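Local coordinates for uncharacterized protein VP1736 (Vibrio parahaemolyticus, PDB 3LXQ) that is of unknown function but belongs to the sulfatase family within the alkaline phosphatase clan, an alpha/beta fold built round a mixed beta sheet, at residues F123-T129 and D337-N343; S76-T80 and D366-P370. The contacts are given in a common frame with arbitrary orientation. Residue numbers count along the deposited sequence, not the author numbering.

From the N terminus, the chain first supplies 76-80, at the end of strand 75-77. It then reaches strand 121-127, whose end and next residues form 123-129, the first half of interaction 1. After 207 more residues, 337-343 returns beside 123-129 and closes the inner loop. Helix 346-353 and strand 358-360 follow, and 366-370 closes the outer loop onto 76-80. Interaction 1 is nested inside interaction 2. Their centres lie about 16 Å apart, and they touch: Arg339 reaches the carbonyls of Leu367 and Lys369. Interaction 1 adds short strands to the mixed sheet. Interaction 2, nearer the surface, joins the end of strand 75-77 and the residues after it to the loop after strand 358-360, beside helix 346-353.

Interaction 1: residues F123-T129 and D337-N343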
loop_
_atom_site.group_PDB
_atom_site.type_symbol
_atom_site.label_atom_id
_atom_site.label_comp_id
_atom_site.label_asym_id
_atom_site.label_seq_id
_atom_site.Cartn_x
_atom_site.Cartn_y
_atom_site.Cartn_z
ATOM N N PHE A 123 0.363 -8.312 9.492
ATOM C CA PHE A 123 -0.820 -8.728 8.719
ATOM C C PHE A 123 -0.435 -9.924 7.874
ATOM O O PHE A 123 0.450 -9.817 7.028
ATOM C CB PHE A 123 -1.317 -7.591 7.816
ATOM C CG PHE A 123 -1.809 -6.374 8.556
ATOM C CD1 PHE A 123 -0.913 -5.423 9.034
ATOM C CD2 PHE A 123 -3.162 -6.168 8.750
ATOM C CE1 PHE A 123 -1.376 -4.281 9.702
ATOM C CE2 PHE A 123 -3.636 -5.034 9.424
ATOM C CZ PHE A 123 -2.745 -4.093 9.894
ATOM N N THR A 124 -1.081 -11.062 8.097
ATOM C CA THR A 124 -0.661 -12.301 7.430
ATOM C C THR A 124 -1.487 -12.574 6.194
ATOM O O THR A 124 -1.180 -13.493 5.429
ATOM C CB THR A 124 -0.725 -13.537 8.358
ATOM O OG1 THR A 124 -2.098 -13.854 8.647
ATOM C CG2 THR A 124 0.038 -13.281 9.651
ATOM N N GLN A 125 -2.526 -11.769 5.998
ATOM C CA GLN A 125 -3.393 -11.886 4.830
ATOM C C GLN A 125 -3.602 -10.544 4.118
ATOM O O GLN A 125 -4.719 -10.214 3.751
ATOM C CB GLN A 125 -4.756 -12.489 5.214
ATOM C CG GLN A 125 -4.698 -13.972 5.532
ATOM C CD GLN A 125 -4.248 -14.814 4.349
ATOM O OE1 GLN A 125 -3.495 -15.776 4.508
ATOM N NE2 GLN A 125 -4.723 -14.469 3.160
HETATM N N MSE A 126 -2.504 -9.817 3.925
HETATM C CA MSE A 126 -2.461 -8.542 3.228
HETATM C C MSE A 126 -2.223 -8.719 1.729
HETATM O O MSE A 126 -1.325 -9.451 1.317
HETATM C CB MSE A 126 -1.339 -7.674 3.807
HETATM C CG MSE A 126 -1.242 -6.286 3.189
HETATM SE SE MSE A 126 -2.818 -5.169 3.459
HETATM C CE MSE A 126 -2.954 -5.322 5.398
ATOM N N TYR A 127 -3.032 -8.034 0.924
ATOM C CA TYR A 127 -2.894 -8.095 -0.535
ATOM C C TYR A 127 -2.777 -6.737 -1.186
ATOM O O TYR A 127 -3.501 -5.795 -0.840
ATOM C CB TYR A 127 -4.039 -8.897 -1.155
ATOM C CG TYR A 127 -4.014 -10.331 -0.707
ATOM C CD1 TYR A 127 -4.589 -10.708 0.507
ATOM C CD2 TYR A 127 -3.384 -11.308 -1.472
ATOM C CE1 TYR A 127 -4.546 -12.015 0.951
ATOM C CE2 TYR A 127 -3.347 -12.629 -1.041
ATOM C CZ TYR A 127 -3.935 -12.977 0.171
ATOM O OH TYR A 127 -3.879 -14.279 0.619
ATOM N N ALA A 128 -1.841 -6.631 -2.122
ATOM C CA ALA A 128 -1.744 -5.456 -2.970
ATOM C C ALA A 128 -2.946 -5.468 -3.909
ATOM O O ALA A 128 -3.462 -6.534 -4.235
ATOM C CB ALA A 128 -0.428 -5.454 -3.759
ATOM N N THR A 129 -3.426 -4.278 -4.275
ATOM C CA THR A 129 -4.480 -4.141 -5.282
ATOM C C THR A 129 -3.925 -4.250 -6.705
ATOM O O THR A 129 -4.681 -4.474 -7.664
ATOM C CB THR A 129 -5.186 -2.790 -5.159
ATOM O OG1 THR A 129 -4.213 -1.762 -5.315
ATOM C CG2 THR A 129 -5.885 -2.633 -3.796
ATOM N N ASP A 337 -2.490 -10.628 12.907
ATOM C CA ASP A 337 -3.807 -10.281 12.365
ATOM C C ASP A 337 -4.016 -11.016 11.039
ATOM O O ASP A 337 -3.403 -10.700 10.024
ATOM C CB ASP A 337 -3.860 -8.762 12.169
ATOM C CG ASP A 337 -5.242 -8.241 11.730
ATOM O OD1 ASP A 337 -6.135 -9.027 11.347
ATOM O OD2 ASP A 337 -5.413 -7.008 11.765
ATOM N N ASP A 338 -4.893 -12.003 11.061
ATOM C CA ASP A 338 -5.114 -12.850 9.901
ATOM C C ASP A 338 -6.287 -12.366 9.029
ATOM O O ASP A 338 -6.717 -13.080 8.119
ATOM C CB ASP A 338 -5.323 -14.318 10.345
ATOM C CG ASP A 338 -4.172 -14.853 11.214
ATOM O OD1 ASP A 338 -2.985 -14.604 10.900
ATOM O OD2 ASP A 338 -4.447 -15.545 12.226
ATOM N N ARG A 339 -6.805 -11.162 9.287
ATOM C CA ARG A 339 -7.977 -10.667 8.529
ATOM C C ARG A 339 -7.588 -10.281 7.107
ATOM O O ARG A 339 -6.638 -9.526 6.919
ATOM C CB ARG A 339 -8.663 -9.486 9.246
ATOM C CG ARG A 339 -9.326 -9.827 10.602
ATOM C CD ARG A 339 -9.896 -8.576 11.311
ATOM N NE ARG A 339 -8.877 -7.547 11.545
ATOM C CZ ARG A 339 -9.106 -6.335 12.058
ATOM N NH1 ARG A 339 -10.335 -5.945 12.398
ATOM N NH2 ARG A 339 -8.089 -5.499 12.228
ATOM N N ILE A 340 -8.299 -10.810 6.109
ATOM C CA ILE A 340 -7.993 -10.474 4.718
ATOM C C ILE A 340 -8.175 -8.968 4.528
ATOM O O ILE A 340 -9.217 -8.411 4.887
ATOM C CB ILE A 340 -8.873 -11.228 3.674
ATOM C CG1 ILE A 340 -8.889 -12.731 3.955
ATOM C CG2 ILE A 340 -8.329 -10.993 2.245
ATOM C CD1 ILE A 340 -9.971 -13.450 3.222
ATOM N N ALA A 341 -7.155 -8.327 3.967
ATOM C CA ALA A 341 -7.154 -6.881 3.759
ATOM C C ALA A 341 -6.368 -6.508 2.506
ATOM O O ALA A 341 -5.675 -7.349 1.928
ATOM C CB ALA A 341 -6.579 -6.180 4.991
ATOM N N ASN A 342 -6.512 -5.255 2.079
ATOM C CA ASN A 342 -5.784 -4.674 0.958
ATOM C C ASN A 342 -4.906 -3.566 1.489
ATOM O O ASN A 342 -5.176 -3.019 2.551
ATOM C CB ASN A 342 -6.745 -4.043 -0.040
ATOM C CG ASN A 342 -7.148 -4.974 -1.170
ATOM O OD1 ASN A 342 -8.318 -4.994 -1.561
ATOM N ND2 ASN A 342 -6.184 -5.696 -1.741
ATOM N N ASN A 343 -3.873 -3.212 0.739
ATOM C CA ASN A 343 -3.095 -2.019 1.068
ATOM C C ASN A 343 -3.898 -0.702 1.049
ATOM O O ASN A 343 -3.522 0.251 1.723
ATOM C CB ASN A 343 -1.810 -1.918 0.219
ATOM C CG ASN A 343 -2.044 -2.081 -1.272
ATOM O OD1 ASN A 343 -3.168 -2.289 -1.748
ATOM N ND2 ASN A 343 -0.954 -1.980 -2.032
HETATM O O HOH W 1 -3.999 -9.915 7.614
HETATM O O HOH W 2 -1.315 -1.957 -4.850
#
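Backbone hydrogen bonds pair the two segments as parallel strands. Thr124 N donates to Asp337 O at 3.0 Å. Further on, Ala341 N donates to Gln125 O (3.1 Å), Tyr127 N to Ala341 O (2.9 Å) and Asn343 N to Tyr127 O (3.1 Å). The register slips by one residue: Phe123 pairs with Asp337, but Met126 pairs with Ala341. Water 1 fills the break. It accepts from Gln125 N (2.9 Å) and donates to Asp337 O (2.6 Å) and Arg339 O (2.8 Å).

Side chains add polar links. Thr124 OG1 donates to Asp338 OD1 at 2.5 Å. Asn342 ND2 donates to Tyr127 O at 2.8 Å, while its OD1 accepts from the backbone N of Met379. Asn343 OD1 accepts from Thr129 N at 3.2 Å. Water 2 joins Asn343 ND2 (2.8 Å) to Thr129 OG1 (2.9 Å). Asp337 OD1 accepts from Arg339 N at 3.0 Å, an Asx turn. A salt bridge, Arg339 NH2 to Asp337 OD2 at 3.1 Å, braces this turn. Asp337 OD2 also accepts a hydrogen bond from Trp121 NE1, and Arg339 NH2 donates to Leu367 O.

Selenomethionine Met126 CE meets Ala341 CB at 3.7 Å, on the face shared with Phe123. Tyr127 and Asn342 point to the opposite face, and there Tyr127 CE1 lies 4.1 Å from Ile340 CG2.

Strand 121-127 also pairs antiparallel with strand 322-328, so 337-343 extends the mixed sheet of this sulfatase-family fold. The chemistry implies a mostly buried seam, in which water 1 bridges the break in the pairing and the amides of Asn342 and Asn343, with water 2, extend it at the Thr129 end.

Interaction 2: residues S76-T80 and D366-P370; sequences SNPAT and DLTKP
The extended side chain of Lys369 brings its tip against Pro78, with NZ 3.8 Å from Pro78 CD. Its chi1 is m and its other chi angles are t. NZ donates to Pro78 O at 2.7 Å. The segment 76-80 leaves strand 75-77 after Asn77 and continues extended through Pro78 and Ala79. Asp366 to Lys369 form a type I beta turn, closed by Lys369 N to Asp366 O at 3.2 Å. The nearest CA pairs are Asn77 with Asp366 (8.1 Å) and Thr80 with Thr368 (6.7 Å). Asn77, chi1 t, directs its side chain toward Asp366 and Lys369. Within the turn, Asp366 takes chi1 t, and its OD1 accepts from Thr368 N at 3.0 Å. This is an Asx turn laid on the beta turn. The contact joins the loop after strand 358-360 to the end of strand 75-77 at the protein surface; these two strands pair antiparallel. Thr368, with chi1 p, brings OG1 to 2.5 Å from Asp366 OD1. Thr80, with chi1 m, has its OG1 very close to Thr368 OG1, 2.5 Å away. Asp366 OD2 makes a long salt bridge to Lys369 NZ at 3.6 Å. Ser352 of helix 346-353 hydrogen-bonds to Asp366 OD2, Thr368 OG1 and Thr80 N.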
loop_
_atom_site.group_PDB
_atom_site.type_symbol
_atom_site.label_atom_id
_atom_site.label_comp_id
_atom_site.label_asym_id
_atom_site.label_seq_id
_atom_site.Cartn_x
_atom_site.Cartn_y
_atom_site.Cartn_z
ATOM N N SER A 76 -17.328 9.813 7.280
ATOM C CA SER A 76 -16.622 10.255 8.462
ATOM C C SER A 76 -16.218 9.074 9.315
ATOM O O SER A 76 -17.044 8.223 9.657
ATOM C CB SER A 76 -17.474 11.223 9.283
ATOM O OG SER A 76 -17.587 12.457 8.605
ATOM N N ASN A 77 -14.941 9.042 9.662
ATOM C CA ASN A 77 -14.414 8.017 10.531
ATOM C C ASN A 77 -13.572 8.659 11.628
ATOM O O ASN A 77 -12.506 9.205 11.338
ATOM C CB ASN A 77 -13.576 7.014 9.727
ATOM C CG ASN A 77 -13.102 5.847 10.571
ATOM O OD1 ASN A 77 -11.916 5.475 10.568
ATOM N ND2 ASN A 77 -14.025 5.267 11.309
ATOM N N PRO A 78 -14.052 8.614 12.890
ATOM C CA PRO A 78 -13.206 9.155 13.957
ATOM C C PRO A 78 -12.043 8.212 14.276
ATOM O O PRO A 78 -12.195 6.987 14.249
ATOM C CB PRO A 78 -14.161 9.302 15.160
ATOM C CG PRO A 78 -15.451 8.605 14.776
ATOM C CD PRO A 78 -15.295 8.003 13.404
ATOM N N ALA A 79 -10.885 8.794 14.551
ATOM C CA ALA A 79 -9.696 8.025 14.871
ATOM C C ALA A 79 -9.865 7.251 16.174
ATOM O O ALA A 79 -10.466 7.751 17.127
ATOM C CB ALA A 79 -8.484 8.943 14.953
ATOM N N THR A 80 -9.329 6.031 16.193
ATOM C CA THR A 80 -9.262 5.205 17.392
ATOM C C THR A 80 -8.355 5.860 18.418
ATOM O O THR A 80 -8.772 6.108 19.547
ATOM C CB THR A 80 -8.785 3.789 17.052
ATOM O OG1 THR A 80 -9.789 3.149 16.259
ATOM C CG2 THR A 80 -8.536 2.964 18.299
ATOM N N ASP A 366 -10.872 0.891 8.331
ATOM C CA ASP A 366 -10.086 1.256 9.505
ATOM C C ASP A 366 -9.991 -0.016 10.314
ATOM O O ASP A 366 -10.946 -0.431 10.978
ATOM C CB ASP A 366 -10.789 2.356 10.295
ATOM C CG ASP A 366 -10.084 2.705 11.615
ATOM O OD1 ASP A 366 -9.109 2.027 12.014
ATOM O OD2 ASP A 366 -10.525 3.680 12.270
ATOM N N LEU A 367 -8.836 -0.652 10.255
ATOM C CA LEU A 367 -8.713 -1.993 10.822
ATOM C C LEU A 367 -8.356 -1.976 12.308
ATOM O O LEU A 367 -8.142 -3.031 12.906
ATOM C CB LEU A 367 -7.739 -2.842 10.004
ATOM C CG LEU A 367 -8.242 -3.142 8.584
ATOM C CD1 LEU A 367 -7.118 -3.604 7.668
ATOM C CD2 LEU A 367 -9.421 -4.128 8.583
ATOM N N THR A 368 -8.312 -0.780 12.894
ATOM C CA THR A 368 -8.210 -0.652 14.343
ATOM C C THR A 368 -9.557 -1.019 14.969
ATOM O O THR A 368 -9.651 -1.236 16.176
ATOM C CB THR A 368 -7.830 0.777 14.810
ATOM O OG1 THR A 368 -8.872 1.693 14.458
ATOM C CG2 THR A 368 -6.489 1.234 14.228
ATOM N N LYS A 369 -10.582 -1.093 14.122
ATOM C CA LYS A 369 -11.940 -1.388 14.535
ATOM C C LYS A 369 -12.350 -2.769 14.035
ATOM O O LYS A 369 -11.751 -3.276 13.075
ATOM C CB LYS A 369 -12.896 -0.305 14.018
ATOM C CG LYS A 369 -12.582 1.066 14.622
ATOM C CD LYS A 369 -13.383 2.181 13.991
ATOM C CE LYS A 369 -13.179 3.456 14.792
ATOM N NZ LYS A 369 -13.545 4.656 14.012
ATOM N N PRO A 370 -13.377 -3.372 14.680
ATOM C CA PRO A 370 -13.819 -4.723 14.347
ATOM C C PRO A 370 -14.258 -4.854 12.909
ATOM O O PRO A 370 -14.781 -3.919 12.313
ATOM C CB PRO A 370 -15.027 -4.942 15.278
ATOM C CG PRO A 370 -14.785 -4.040 16.425
ATOM C CD PRO A 370 -14.169 -2.815 15.800
#